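Local coordinates for protein thymine dioxygenase (Neurospora crassa, PDB 5C3Q) that probably hydroxylates the methyl group of thymine as a metal- and 2-oxoglutarate-dependent dioxygenase, at residues A6-E10 with D11-I15; I53-Q56 with P57-E61; G82-T85 with P86-R90; V254-G257 with D258-R262; K280-D283 with V284-R288. One frame throughout, in Å; residues are numbered along the deposited sequence.

Contact 1. Residues A6-E10 with D11-I15; sequences AAVNE and DGLVI
Val8 and Ile15 hold each other through both backbone polar groups: Ile15 N donates to Val8 O at 2.8 Å, and Val8 N returns a straighter bond (166°) to Ile15 O. They belong to a beta hairpin whose type I' turn runs from Glu10 to Leu13, closed by Leu13 N to Glu10 O at 2.9 Å and Glu10 N to Leu13 O at 3.1 Å. Ala7 N also reaches Ile15 O, weakly, so Ala7 and Val8 together face Ile15 in a classic beta bulge. Asp11, within the turn, carries its carboxylate away from the hairpin to Ser237 OG. Val8, Leu13 and Ile15 are buried on one face, which the exposed Glu10 shares, near Tyr49 and Ile243. There Val8 and Ile15 lie side by side, with CB to CB at 3.9 Å. On the other face Val14 CG2 sits 3.6 Å from Asn9 OD1. Its CG1, anti to the backbone N (chi1 179°), packs on Ala6 CB. A water bridges the turn, donating a hydrogen bond to Asn9 OD1 and accepting one from Gly12 N at 2.8 Å.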
loop_
_atom_site.group_PDB
_atom_site.type_symbol
_atom_site.label_atom_id
_atom_site.label_comp_id
_atom_site.label_asym_id
_atom_site.label_seq_id
_atom_site.Cartn_x
_atom_site.Cartn_y
_atom_site.Cartn_z
ATOM N N ALA A 6 0.273 -4.412 -21.105
ATOM C CA ALA A 6 -0.147 -3.676 -19.909
ATOM C C ALA A 6 -0.992 -4.547 -18.977
ATOM O O ALA A 6 -1.790 -5.362 -19.432
ATOM C CB ALA A 6 -0.918 -2.426 -20.305
ATOM N N ALA A 7 -0.795 -4.384 -17.674
ATOM C CA ALA A 7 -1.599 -5.093 -16.679
ATOM C C ALA A 7 -3.047 -4.611 -16.733
ATOM O O ALA A 7 -3.974 -5.407 -16.631
ATOM C CB ALA A 7 -1.027 -4.883 -15.286
ATOM N N VAL A 8 -3.219 -3.302 -16.897
ATOM C CA VAL A 8 -4.535 -2.680 -17.000
ATOM C C VAL A 8 -4.519 -1.663 -18.134
ATOM O O VAL A 8 -3.579 -0.885 -18.260
ATOM C CB VAL A 8 -4.913 -1.960 -15.688
ATOM C CG1 VAL A 8 -6.258 -1.258 -15.809
ATOM C CG2 VAL A 8 -4.933 -2.945 -14.531
ATOM N N ASN A 9 -5.568 -1.681 -18.952
ATOM C CA ASN A 9 -5.713 -0.737 -20.056
ATOM C C ASN A 9 -7.188 -0.471 -20.350
ATOM O O ASN A 9 -7.775 -1.080 -21.250
ATOM C CB ASN A 9 -4.999 -1.259 -21.305
ATOM C CG ASN A 9 -4.876 -0.207 -22.393
ATOM O OD1 ASN A 9 -5.571 0.808 -22.377
ATOM N ND2 ASN A 9 -3.986 -0.448 -23.352
ATOM N N GLU A 10 -7.777 0.438 -19.575
ATOM C CA GLU A 10 -9.193 0.770 -19.689
ATOM C C GLU A 10 -9.441 2.226 -19.298
ATOM O O GLU A 10 -8.865 2.725 -18.331
ATOM C CB GLU A 10 -10.030 -0.139 -18.789
ATOM C CG GLU A 10 -10.038 -1.605 -19.195
ATOM C CD GLU A 10 -10.896 -2.480 -18.292
ATOM O OE1 GLU A 10 -11.691 -1.942 -17.483
ATOM O OE2 GLU A 10 -10.781 -3.722 -18.403
ATOM N N ASP A 11 -10.294 2.895 -20.069
ATOM C CA ASP A 11 -10.749 4.252 -19.765
ATOM C C ASP A 11 -9.617 5.271 -19.635
ATOM O O ASP A 11 -9.713 6.222 -18.860
ATOM C CB ASP A 11 -11.604 4.240 -18.491
ATOM C CG ASP A 11 -12.536 5.426 -18.403
ATOM O OD1 ASP A 11 -13.190 5.728 -19.421
ATOM O OD2 ASP A 11 -12.620 6.054 -17.322
ATOM N N GLY A 12 -8.551 5.071 -20.404
ATOM C CA GLY A 12 -7.388 5.956 -20.363
ATOM C C GLY A 12 -6.395 5.632 -19.257
ATOM O O GLY A 12 -5.360 6.284 -19.158
ATOM N N LEU A 13 -6.713 4.641 -18.421
ATOM C CA LEU A 13 -5.802 4.182 -17.366
ATOM C C LEU A 13 -4.968 3.044 -17.925
ATOM O O LEU A 13 -5.503 1.985 -18.251
ATOM C CB LEU A 13 -6.576 3.696 -16.135
ATOM C CG LEU A 13 -5.750 3.150 -14.960
ATOM C CD1 LEU A 13 -4.961 4.252 -14.269
ATOM C CD2 LEU A 13 -6.650 2.448 -13.958
ATOM N N VAL A 14 -3.661 3.268 -18.032
ATOM C CA VAL A 14 -2.735 2.239 -18.501
ATOM C C VAL A 14 -1.720 1.946 -17.396
ATOM O O VAL A 14 -0.885 2.788 -17.072
ATOM C CB VAL A 14 -2.032 2.670 -19.805
ATOM C CG1 VAL A 14 -1.042 1.608 -20.276
ATOM C CG2 VAL A 14 -3.067 2.925 -20.891
ATOM N N ILE A 15 -1.820 0.761 -16.797
ATOM C CA ILE A 15 -0.874 0.341 -15.768
ATOM C C ILE A 15 0.036 -0.709 -16.394
ATOM O O ILE A 15 -0.428 -1.804 -16.723
ATOM C CB ILE A 15 -1.591 -0.241 -14.534
ATOM C CG1 ILE A 15 -2.540 0.808 -13.938
ATOM C CG2 ILE A 15 -0.575 -0.711 -13.503
ATOM C CD1 ILE A 15 -3.432 0.300 -12.820
HETATM O O HOH W 1 -7.375 3.095 -21.918
#

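Contact 2. Residues I53-Q56 with P57-E61; sequences IPIQ and PDFRE. With EDO (1,2-ethanediol), chain L.
Gln56 and Arg60 are joined by the first backbone bond of helix 57-71, in which Arg60 N donates to Gln56 O at 3.0 Å. Gln56 is the N-cap residue, and Pro57 fills the first helical position. The more closely packed side faces the protein, where Ile55 and Phe59 both pack against Gln157 of helix 147-173. Between themselves they touch lightly, Ile55 CG2 meeting the Phe59 ring at its edge, 4.4 Å from CD2. Phe59 gets there because its CG is anti to the backbone N (chi1 -178°), which carries the ring away from the cap. The solvent side is looser: Gln56 and Asp58 are exposed, and Asp58 OD1 comes to 3.3 Å from Gln56 CB. Arg60 stretches fully from CG to NE along the inner side, beside Phe226, and its NH2 also bonds to Thr251 O. An ethanediol, probably from the crystallisation liquor, lies at the edge of the guanidinium, where its O1 accepts from Arg60 NH2 at 2.8 Å.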
loop_
_atom_site.group_PDB
_atom_site.type_symbol
_atom_site.label_atom_id
_atom_site.label_comp_id
_atom_site.label_asym_id
_atom_site.label_seq_id
_atom_site.Cartn_x
_atom_site.Cartn_y
_atom_site.Cartn_z
ATOM N N ILE A 53 10.179 -10.262 -9.260
ATOM C CA ILE A 53 10.844 -9.529 -8.187
ATOM C C ILE A 53 11.694 -10.515 -7.378
ATOM O O ILE A 53 11.479 -11.724 -7.460
ATOM C CB ILE A 53 9.837 -8.781 -7.272
ATOM C CG1 ILE A 53 8.744 -9.722 -6.745
ATOM C CG2 ILE A 53 9.203 -7.620 -8.028
ATOM C CD1 ILE A 53 8.041 -9.216 -5.503
ATOM N N PRO A 54 12.660 -10.010 -6.593
ATOM C CA PRO A 54 13.530 -10.920 -5.836
ATOM C C PRO A 54 12.838 -11.746 -4.736
ATOM O O PRO A 54 13.391 -12.757 -4.299
ATOM C CB PRO A 54 14.579 -9.981 -5.215
ATOM C CG PRO A 54 14.486 -8.713 -5.990
ATOM C CD PRO A 54 13.053 -8.604 -6.404
ATOM N N ILE A 55 11.654 -11.331 -4.290
ATOM C CA ILE A 55 10.904 -12.095 -3.284
ATOM C C ILE A 55 10.301 -13.338 -3.938
ATOM O O ILE A 55 9.533 -13.224 -4.891
ATOM C CB ILE A 55 9.790 -11.244 -2.630
ATOM C CG1 ILE A 55 10.408 -10.080 -1.851
ATOM C CG2 ILE A 55 8.935 -12.096 -1.696
ATOM C CD1 ILE A 55 9.429 -8.991 -1.464
ATOM N N GLN A 56 10.646 -14.515 -3.417
ATOM C CA GLN A 56 10.234 -15.792 -4.014
ATOM C C GLN A 56 8.746 -16.092 -3.809
ATOM O O GLN A 56 8.209 -15.842 -2.729
ATOM C CB GLN A 56 11.056 -16.948 -3.431
ATOM C CG GLN A 56 12.527 -16.934 -3.807
ATOM C CD GLN A 56 12.771 -17.155 -5.290
ATOM O OE1 GLN A 56 13.403 -16.331 -5.949
ATOM N NE2 GLN A 56 12.268 -18.268 -5.826
ATOM N N PRO A 57 8.080 -16.649 -4.841
ATOM C CA PRO A 57 6.643 -16.947 -4.734
ATOM C C PRO A 57 6.275 -17.943 -3.631
ATOM O O PRO A 57 5.210 -17.807 -3.031
ATOM C CB PRO A 57 6.266 -17.499 -6.119
ATOM C CG PRO A 57 7.530 -17.669 -6.877
ATOM C CD PRO A 57 8.612 -16.892 -6.195
ATOM N N ASP A 58 7.130 -18.930 -3.365
ATOM C CA ASP A 58 6.845 -19.893 -2.292
ATOM C C ASP A 58 6.932 -19.238 -0.911
ATOM O O ASP A 58 6.162 -19.583 -0.019
ATOM C CB ASP A 58 7.737 -21.140 -2.376
ATOM C CG ASP A 58 9.202 -20.850 -2.097
ATOM O OD1 ASP A 58 9.715 -19.818 -2.581
ATOM O OD2 ASP A 58 9.844 -21.668 -1.401
ATOM N N PHE A 59 7.847 -18.285 -0.741
ATOM C CA PHE A 59 7.920 -17.530 0.512
ATOM C C PHE A 59 6.703 -16.617 0.673
ATOM O O PHE A 59 6.138 -16.536 1.760
ATOM C CB PHE A 59 9.218 -16.720 0.624
ATOM C CG PHE A 59 9.345 -15.965 1.924
ATOM C CD1 PHE A 59 9.304 -16.640 3.140
ATOM C CD2 PHE A 59 9.485 -14.584 1.935
ATOM C CE1 PHE A 59 9.406 -15.953 4.340
ATOM C CE2 PHE A 59 9.594 -13.893 3.132
ATOM C CZ PHE A 59 9.552 -14.578 4.336
ATOM N N ARG A 60 6.295 -15.948 -0.407
ATOM C CA ARG A 60 5.083 -15.111 -0.391
ATOM C C ARG A 60 3.847 -15.927 -0.007
ATOM O O ARG A 60 3.019 -15.480 0.783
ATOM C CB ARG A 60 4.856 -14.449 -1.755
ATOM C CG ARG A 60 3.464 -13.852 -1.944
ATOM C CD ARG A 60 3.327 -13.214 -3.313
ATOM N NE ARG A 60 1.978 -12.723 -3.582
ATOM C CZ ARG A 60 1.635 -11.995 -4.646
ATOM N NH1 ARG A 60 0.379 -11.599 -4.798
ATOM N NH2 ARG A 60 2.541 -11.654 -5.561
ATOM N N GLU A 61 3.729 -17.121 -0.580
ATOM C CA GLU A 61 2.627 -18.031 -0.263
ATOM C C GLU A 61 2.616 -18.387 1.232
ATOM O O GLU A 61 1.567 -18.378 1.873
ATOM C CB GLU A 61 2.742 -19.299 -1.110
ATOM C CG GLU A 61 1.457 -20.097 -1.235
ATOM C CD GLU A 61 1.615 -21.317 -2.127
ATOM O OE1 GLU A 61 2.384 -21.253 -3.116
ATOM O OE2 GLU A 61 0.963 -22.343 -1.841
HETATM C C1 EDO L . 5.445 -13.503 -5.773
HETATM O O1 EDO L . 5.287 -12.100 -5.536
HETATM C C2 EDO L . 6.579 -13.706 -6.759
HETATM O O2 EDO L . 7.697 -12.910 -6.360
#

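Contact 3. Residues G82-T85 with P86-R90; sequences GWTT and PEANR
Thr85 and Asn89 close a single helical turn: residues 86 to 88 have helical backbone angles, and Asn89 N donates to Thr85 O at 2.9 Å (165°). Asn89 itself takes a left-handed backbone conformation, which ends the turn and brings Arg90 back beside Trp83. The return is marked by a CA-H...O contact of 3.3 Å from Trp83 CA to Arg90 O. One water sits in the bend, accepting from Thr84 N and Arg90 N and donating to Thr85 O. The Thr85 side chain supports the same turn. Its OG1, lodged between backbone N and carbonyl carbon (chi1 67°), accepts from Ala88 N at 3.2 Å, completing an ST motif. The indole of Trp83 meets both segments. Thr85 O and the water stand over one face toward the rim, while CH2 touches Pro86 CD at 3.7 Å. At the edge, NE1 donates to a lone pair of Asn89 OD1 at 3.1 Å, and the amide stands nearly upright to the ring, 85° between planes. That bond helps fix the rotation of the amide, with ND2 donating to O2 of thymine. Pro86 and Asn89 also touch Leu331 of helix 323-332. The arrangement is a substrate-pocket loop, with Trp83 as a second-shell residue positioning Asn89 in the thymine site.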
loop_
_atom_site.group_PDB
_atom_site.type_symbol
_atom_site.label_atom_id
_atom_site.label_comp_id
_atom_site.label_asym_id
_atom_site.label_seq_id
_atom_site.Cartn_x
_atom_site.Cartn_y
_atom_site.Cartn_z
ATOM N N GLY A 82 -3.858 -4.724 20.005
ATOM C CA GLY A 82 -4.582 -3.696 19.284
ATOM C C GLY A 82 -3.747 -2.486 18.903
ATOM O O GLY A 82 -2.794 -2.122 19.590
ATOM N N TRP A 83 -4.119 -1.878 17.782
ATOM C CA TRP A 83 -3.572 -0.601 17.339
ATOM C C TRP A 83 -3.836 0.420 18.432
ATOM O O TRP A 83 -4.944 0.486 18.962
ATOM C CB TRP A 83 -4.278 -0.181 16.044
ATOM C CG TRP A 83 -3.594 0.858 15.203
ATOM C CD1 TRP A 83 -2.697 0.633 14.196
ATOM C CD2 TRP A 83 -3.804 2.277 15.241
ATOM N NE1 TRP A 83 -2.321 1.821 13.621
ATOM C CE2 TRP A 83 -2.985 2.846 14.242
ATOM C CE3 TRP A 83 -4.599 3.120 16.026
ATOM C CZ2 TRP A 83 -2.932 4.223 14.010
ATOM C CZ3 TRP A 83 -4.546 4.488 15.798
ATOM C CH2 TRP A 83 -3.719 5.026 14.795
ATOM N N THR A 84 -2.820 1.205 18.782
ATOM C CA THR A 84 -2.939 2.152 19.886
ATOM C C THR A 84 -3.004 3.590 19.393
ATOM O O THR A 84 -4.066 4.204 19.415
ATOM C CB THR A 84 -1.775 2.002 20.880
ATOM O OG1 THR A 84 -0.528 2.079 20.175
ATOM C CG2 THR A 84 -1.870 0.663 21.611
ATOM N N THR A 85 -1.869 4.115 18.941
ATOM C CA THR A 85 -1.757 5.515 18.583
ATOM C C THR A 85 -1.282 5.673 17.146
ATOM O O THR A 85 -0.660 4.765 16.599
ATOM C CB THR A 85 -0.749 6.241 19.491
ATOM O OG1 THR A 85 0.571 5.740 19.241
ATOM C CG2 THR A 85 -1.105 6.061 20.955
ATOM N N PRO A 86 -1.572 6.830 16.529
ATOM C CA PRO A 86 -1.042 7.111 15.193
ATOM C C PRO A 86 0.488 7.189 15.134
ATOM O O PRO A 86 1.076 6.846 14.114
ATOM C CB PRO A 86 -1.673 8.464 14.823
ATOM C CG PRO A 86 -2.262 9.012 16.076
ATOM C CD PRO A 86 -2.560 7.837 16.957
ATOM N N GLU A 87 1.134 7.622 16.209
ATOM C CA GLU A 87 2.593 7.762 16.166
ATOM C C GLU A 87 3.318 6.417 16.275
ATOM O O GLU A 87 4.454 6.299 15.826
ATOM C CB GLU A 87 3.130 8.786 17.175
ATOM C CG GLU A 87 2.347 8.957 18.453
ATOM C CD GLU A 87 1.147 9.885 18.323
ATOM O OE1 GLU A 87 1.327 11.098 18.109
ATOM O OE2 GLU A 87 0.016 9.398 18.458
ATOM N N ALA A 88 2.652 5.414 16.847
ATOM C CA ALA A 88 3.139 4.031 16.833
ATOM C C ALA A 88 2.766 3.355 15.512
ATOM O O ALA A 88 3.607 2.731 14.856
ATOM C CB ALA A 88 2.550 3.252 17.996
ATOM N N ASN A 89 1.491 3.481 15.147
ATOM C CA ASN A 89 0.943 2.912 13.909
ATOM C C ASN A 89 1.193 1.404 13.779
ATOM O O ASN A 89 1.545 0.909 12.711
ATOM C CB ASN A 89 1.497 3.661 12.689
ATOM C CG ASN A 89 0.645 3.468 11.444
ATOM O OD1 ASN A 89 -0.538 3.148 11.532
ATOM N ND2 ASN A 89 1.247 3.668 10.277
ATOM N N ARG A 90 1.016 0.686 14.882
ATOM C CA ARG A 90 1.293 -0.750 14.932
ATOM C C ARG A 90 0.180 -1.479 15.659
ATOM O O ARG A 90 -0.363 -0.973 16.647
ATOM C CB ARG A 90 2.614 -1.020 15.661
ATOM C CG ARG A 90 3.876 -0.628 14.903
ATOM C CD ARG A 90 5.023 -0.438 15.884
ATOM N NE ARG A 90 6.345 -0.355 15.258
ATOM C CZ ARG A 90 6.940 0.764 14.840
ATOM N NH1 ARG A 90 6.333 1.944 14.921
ATOM N NH2 ARG A 90 8.157 0.697 14.313
HETATM O O HOH W 2 -0.848 1.924 16.959
HETATM O O HOH W 3 0.931 0.107 18.994
#

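Contact 4. Residues V254-G257 with D258-R262; sequences VNAG and DLLAR. With EDO (1,2-ethanediol), chain K.
The carbonyl of Gly257 accepts from Ala261, N to O at 3.1 Å, where strand 251-256 passes into helix 258-263 of the double-stranded beta-helix fold; Gly257 is the N-cap. Two flat side-chain groups flank this junction. The guanidinium of Arg262 is met at its edge by an ethanediol, probably from the crystallisation liquor. NH1 of Arg262 donates to O2 of the diol at 2.8 Å and NH2 to its O1 at 3.2 Å, while NH2 also serves Glu319 O. The other flat group is the amide of Asn255. Its ND2 makes a weak bond to Ala256 O, within the strand, and a hydrogen bond to Asp218 OD2, so Asn255 is a second-shell partner of a metal ligand. Asp258, the first residue of the helix, bonds to Thr217 and Ser270 through its carboxylate and forms a salt bridge with Arg330. Apolar packing across the bend is narrow and rests on Leu260, whose CB points toward the strand segment. With CG anti to the backbone N (chi1 -179°), the side chain of Leu260 continues in that direction and brings its CD2 onto Ala256 CB at 3.9 Å.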
loop_
_atom_site.group_PDB
_atom_site.type_symbol
_atom_site.label_atom_id
_atom_site.label_comp_id
_atom_site.label_asym_id
_atom_site.label_seq_id
_atom_site.Cartn_x
_atom_site.Cartn_y
_atom_site.Cartn_z
ATOM N N VAL A 254 2.500 -1.942 -7.450
ATOM C CA VAL A 254 3.250 -0.875 -6.802
ATOM C C VAL A 254 2.656 0.470 -7.175
ATOM O O VAL A 254 2.460 0.769 -8.357
ATOM C CB VAL A 254 4.740 -0.895 -7.190
ATOM C CG1 VAL A 254 5.512 0.123 -6.363
ATOM C CG2 VAL A 254 5.335 -2.284 -7.000
ATOM N N ASN A 255 2.357 1.275 -6.162
ATOM C CA ASN A 255 1.840 2.616 -6.396
ATOM C C ASN A 255 2.571 3.665 -5.579
ATOM O O ASN A 255 2.993 3.410 -4.451
ATOM C CB ASN A 255 0.339 2.673 -6.110
ATOM C CG ASN A 255 0.009 2.449 -4.650
ATOM O OD1 ASN A 255 0.034 1.319 -4.169
ATOM N ND2 ASN A 255 -0.321 3.523 -3.940
ATOM N N ALA A 256 2.706 4.852 -6.153
ATOM C CA ALA A 256 3.323 5.969 -5.458
ATOM C C ALA A 256 2.340 6.544 -4.448
ATOM O O ALA A 256 1.142 6.558 -4.690
ATOM C CB ALA A 256 3.747 7.036 -6.448
ATOM N N GLY A 257 2.856 7.000 -3.310
ATOM C CA GLY A 257 2.050 7.668 -2.300
ATOM C C GLY A 257 2.163 9.187 -2.359
ATOM O O GLY A 257 2.928 9.744 -3.146
ATOM N N ASP A 258 1.416 9.853 -1.486
ATOM C CA ASP A 258 1.301 11.307 -1.516
ATOM C C ASP A 258 2.611 12.023 -1.254
ATOM O O ASP A 258 2.851 13.087 -1.814
ATOM C CB ASP A 258 0.217 11.772 -0.540
ATOM C CG ASP A 258 -1.171 11.320 -0.962
ATOM O OD1 ASP A 258 -1.348 11.010 -2.166
ATOM O OD2 ASP A 258 -2.081 11.271 -0.103
ATOM N N LEU A 259 3.468 11.441 -0.419
ATOM C CA LEU A 259 4.744 12.068 -0.112
ATOM C C LEU A 259 5.656 12.053 -1.349
ATOM O O LEU A 259 6.327 13.046 -1.638
ATOM C CB LEU A 259 5.403 11.384 1.098
ATOM C CG LEU A 259 6.148 12.202 2.160
ATOM C CD1 LEU A 259 5.603 13.610 2.377
ATOM C CD2 LEU A 259 6.143 11.425 3.476
ATOM N N LEU A 260 5.665 10.950 -2.095
ATOM C CA LEU A 260 6.458 10.892 -3.336
ATOM C C LEU A 260 5.904 11.847 -4.398
ATOM O O LEU A 260 6.663 12.515 -5.085
ATOM C CB LEU A 260 6.545 9.462 -3.887
ATOM C CG LEU A 260 7.362 9.271 -5.174
ATOM C CD1 LEU A 260 8.771 9.839 -5.050
ATOM C CD2 LEU A 260 7.429 7.798 -5.544
ATOM N N ALA A 261 4.583 11.915 -4.518
ATOM C CA ALA A 261 3.940 12.876 -5.418
ATOM C C ALA A 261 4.459 14.284 -5.145
ATOM O O ALA A 261 4.926 14.981 -6.045
ATOM C CB ALA A 261 2.428 12.830 -5.247
ATOM N N ARG A 262 4.397 14.668 -3.876
ATOM C CA ARG A 262 4.864 15.973 -3.418
ATOM C C ARG A 262 6.380 16.153 -3.610
ATOM O O ARG A 262 6.838 17.186 -4.086
ATOM C CB ARG A 262 4.509 16.119 -1.942
ATOM C CG ARG A 262 4.846 17.461 -1.346
ATOM C CD ARG A 262 4.718 17.418 0.160
ATOM N NE ARG A 262 4.980 18.745 0.702
ATOM C CZ ARG A 262 4.127 19.473 1.417
ATOM N NH1 ARG A 262 2.924 19.011 1.745
ATOM N NH2 ARG A 262 4.511 20.676 1.827
HETATM C C1 EDO K . 2.458 21.955 4.081
HETATM O O1 EDO K . 2.993 23.043 3.311
HETATM C C2 EDO K . 1.301 21.339 3.303
HETATM O O2 EDO K . 1.109 19.955 3.623
#

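Contact 5. Residues K280-D283 with V284-R288; sequences KQED and VHPPR. With AKG (2-oxoglutaric acid), chain F.
Glu282 turns back over the bend to His285. Its CB lies 3.9 Å from Val284 O; CG, set between backbone N and carbonyl carbon (chi1 54°), passes 3.4 Å from His285 ND1. From there the chain is extended, and CD lies 3.3 Å from Val284 O. The two tip oxygens divide the work. OE1 forms a salt bridge with Lys280 NZ at 3.2 Å, within the same loop, its hydrogen bond weak. OE2 accepts from His285 ND1 at 2.8 Å, on the anti side of the carboxylate, with the two planes 72° apart; Pro286 CD packs against the same oxygen at 3.6 Å. The imidazole is thus gripped at both nitrogens, since NE2 bonds to Glu277, and the ring is held in one orientation. Farther on, Arg288, extended from CG to NE, meets the C5 carboxylate of 2-oxoglutarate, donating from NH1 to O4 at 2.9 Å and from NH2 to O3 at 2.8 Å. Gln227 steadies NH2, and Ser290 binds the same cosubstrate, the Arg-x-Ser pair familiar from this family. The bend opens strand 284-295, which runs between strands 222-227 and 190-200, and Ser201, just past the latter, ties down the carbonyls of Glu282 and Asp283.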
loop_
_atom_site.group_PDB
_atom_site.type_symbol
_atom_site.label_atom_id
_atom_site.label_comp_id
_atom_site.label_asym_id
_atom_site.label_seq_id
_atom_site.Cartn_x
_atom_site.Cartn_y
_atom_site.Cartn_z
ATOM N N LYS A 280 -17.126 -10.608 -10.126
ATOM C CA LYS A 280 -17.894 -11.803 -10.493
ATOM C C LYS A 280 -19.190 -11.919 -9.691
ATOM O O LYS A 280 -19.228 -11.571 -8.510
ATOM C CB LYS A 280 -17.053 -13.072 -10.295
ATOM C CG LYS A 280 -16.676 -13.379 -8.848
ATOM C CD LYS A 280 -15.992 -14.731 -8.715
ATOM C CE LYS A 280 -16.960 -15.884 -8.937
ATOM N NZ LYS A 280 -16.392 -17.181 -8.476
ATOM N N GLN A 281 -20.246 -12.416 -10.335
ATOM C CA GLN A 281 -21.514 -12.670 -9.655
ATOM C C GLN A 281 -21.419 -13.954 -8.836
ATOM O O GLN A 281 -21.029 -15.000 -9.353
ATOM C CB GLN A 281 -22.670 -12.802 -10.652
ATOM C CG GLN A 281 -24.043 -12.882 -9.987
ATOM C CD GLN A 281 -24.937 -13.957 -10.586
ATOM O OE1 GLN A 281 -25.545 -13.756 -11.637
ATOM N NE2 GLN A 281 -25.028 -15.102 -9.910
ATOM N N GLU A 282 -21.785 -13.860 -7.561
ATOM C CA GLU A 282 -21.836 -15.012 -6.666
ATOM C C GLU A 282 -22.626 -14.643 -5.412
ATOM O O GLU A 282 -22.679 -13.474 -5.025
ATOM C CB GLU A 282 -20.424 -15.487 -6.300
ATOM C CG GLU A 282 -19.519 -14.410 -5.711
ATOM C CD GLU A 282 -18.068 -14.851 -5.585
ATOM O OE1 GLU A 282 -17.780 -16.052 -5.776
ATOM O OE2 GLU A 282 -17.207 -13.990 -5.292
ATOM N N ASP A 283 -23.249 -15.637 -4.787
ATOM C CA ASP A 283 -24.027 -15.399 -3.572
ATOM C C ASP A 283 -23.124 -14.993 -2.405
ATOM O O ASP A 283 -23.467 -14.099 -1.635
ATOM C CB ASP A 283 -24.850 -16.637 -3.201
ATOM C CG ASP A 283 -25.948 -16.935 -4.214
ATOM O OD1 ASP A 283 -26.417 -15.986 -4.883
ATOM O OD2 ASP A 283 -26.340 -18.113 -4.340
ATOM N N VAL A 284 -21.970 -15.651 -2.293
ATOM C CA VAL A 284 -21.024 -15.397 -1.215
ATOM C C VAL A 284 -19.645 -15.100 -1.795
ATOM O O VAL A 284 -19.124 -15.867 -2.610
ATOM C CB VAL A 284 -20.916 -16.611 -0.269
ATOM C CG1 VAL A 284 -20.002 -16.302 0.913
ATOM C CG2 VAL A 284 -22.292 -17.024 0.233
ATOM N N HIS A 285 -19.060 -13.983 -1.374
ATOM C CA HIS A 285 -17.686 -13.658 -1.731
ATOM C C HIS A 285 -16.759 -14.304 -0.712
ATOM O O HIS A 285 -16.898 -14.055 0.484
ATOM C CB HIS A 285 -17.485 -12.147 -1.757
ATOM C CG HIS A 285 -18.343 -11.454 -2.764
ATOM N ND1 HIS A 285 -18.243 -11.702 -4.117
ATOM C CD2 HIS A 285 -19.326 -10.535 -2.620
ATOM C CE1 HIS A 285 -19.125 -10.961 -4.763
ATOM N NE2 HIS A 285 -19.794 -10.244 -3.878
ATOM N N PRO A 286 -15.821 -15.152 -1.166
ATOM C CA PRO A 286 -14.918 -15.784 -0.196
ATOM C C PRO A 286 -13.991 -14.772 0.487
ATOM O O PRO A 286 -13.964 -13.606 0.096
ATOM C CB PRO A 286 -14.102 -16.772 -1.043
ATOM C CG PRO A 286 -14.764 -16.830 -2.379
ATOM C CD PRO A 286 -15.511 -15.547 -2.550
ATOM N N PRO A 287 -13.239 -15.211 1.511
ATOM C CA PRO A 287 -12.289 -14.299 2.147
ATOM C C PRO A 287 -11.238 -13.783 1.162
ATOM O O PRO A 287 -10.769 -14.544 0.315
ATOM C CB PRO A 287 -11.628 -15.173 3.221
ATOM C CG PRO A 287 -12.582 -16.296 3.453
ATOM C CD PRO A 287 -13.209 -16.550 2.124
ATOM N N ARG A 288 -10.898 -12.501 1.262
ATOM C CA ARG A 288 -9.816 -11.918 0.474
ATOM C C ARG A 288 -8.650 -11.539 1.393
ATOM O O ARG A 288 -8.843 -10.908 2.440
ATOM C CB ARG A 288 -10.304 -10.692 -0.307
ATOM C CG ARG A 288 -9.206 -9.916 -1.027
ATOM C CD ARG A 288 -9.777 -8.904 -2.007
ATOM N NE ARG A 288 -8.743 -8.307 -2.853
ATOM C CZ ARG A 288 -7.951 -7.290 -2.506
ATOM N NH1 ARG A 288 -8.049 -6.724 -1.307
ATOM N NH2 ARG A 288 -7.044 -6.839 -3.369
HETATM C C1 AKG F . -4.472 -0.103 1.646
HETATM O O1 AKG F . -4.050 1.083 1.663
HETATM O O2 AKG F . -4.448 -0.820 2.667
HETATM C C2 AKG F . -5.019 -0.661 0.399
HETATM O O5 AKG F . -5.203 0.073 -0.568
HETATM C C3 AKG F . -5.354 -2.139 0.323
HETATM C C4 AKG F . -5.748 -2.535 -1.098
HETATM C C5 AKG F . -6.002 -4.020 -1.212
HETATM O O3 AKG F . -5.865 -4.547 -2.336
HETATM O O4 AKG F . -6.350 -4.676 -0.206
#

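The five contacts lie at different distances from the metal and cosubstrate site. Contact 4 is close to the metal: Gly257 is about 4 Å from the side chain of the ligand Asp218 and about 9 Å from the nickel ion. Contact 3 supplies Asn89, which binds thymine, and its centre is about 22 Å from that of contact 4. Contact 5 reaches 2-oxoglutarate through Arg288, and the side chain of Arg60 in contact 2 is about 9 Å from that of Arg288. Contact 1 lies at the sheet edge, its nearest atoms about 6 Å from contact 4. Contacts 1, 4 and 5 share the large sheet, while contacts 4 and 5 sit on opposite sides of the chain's centre.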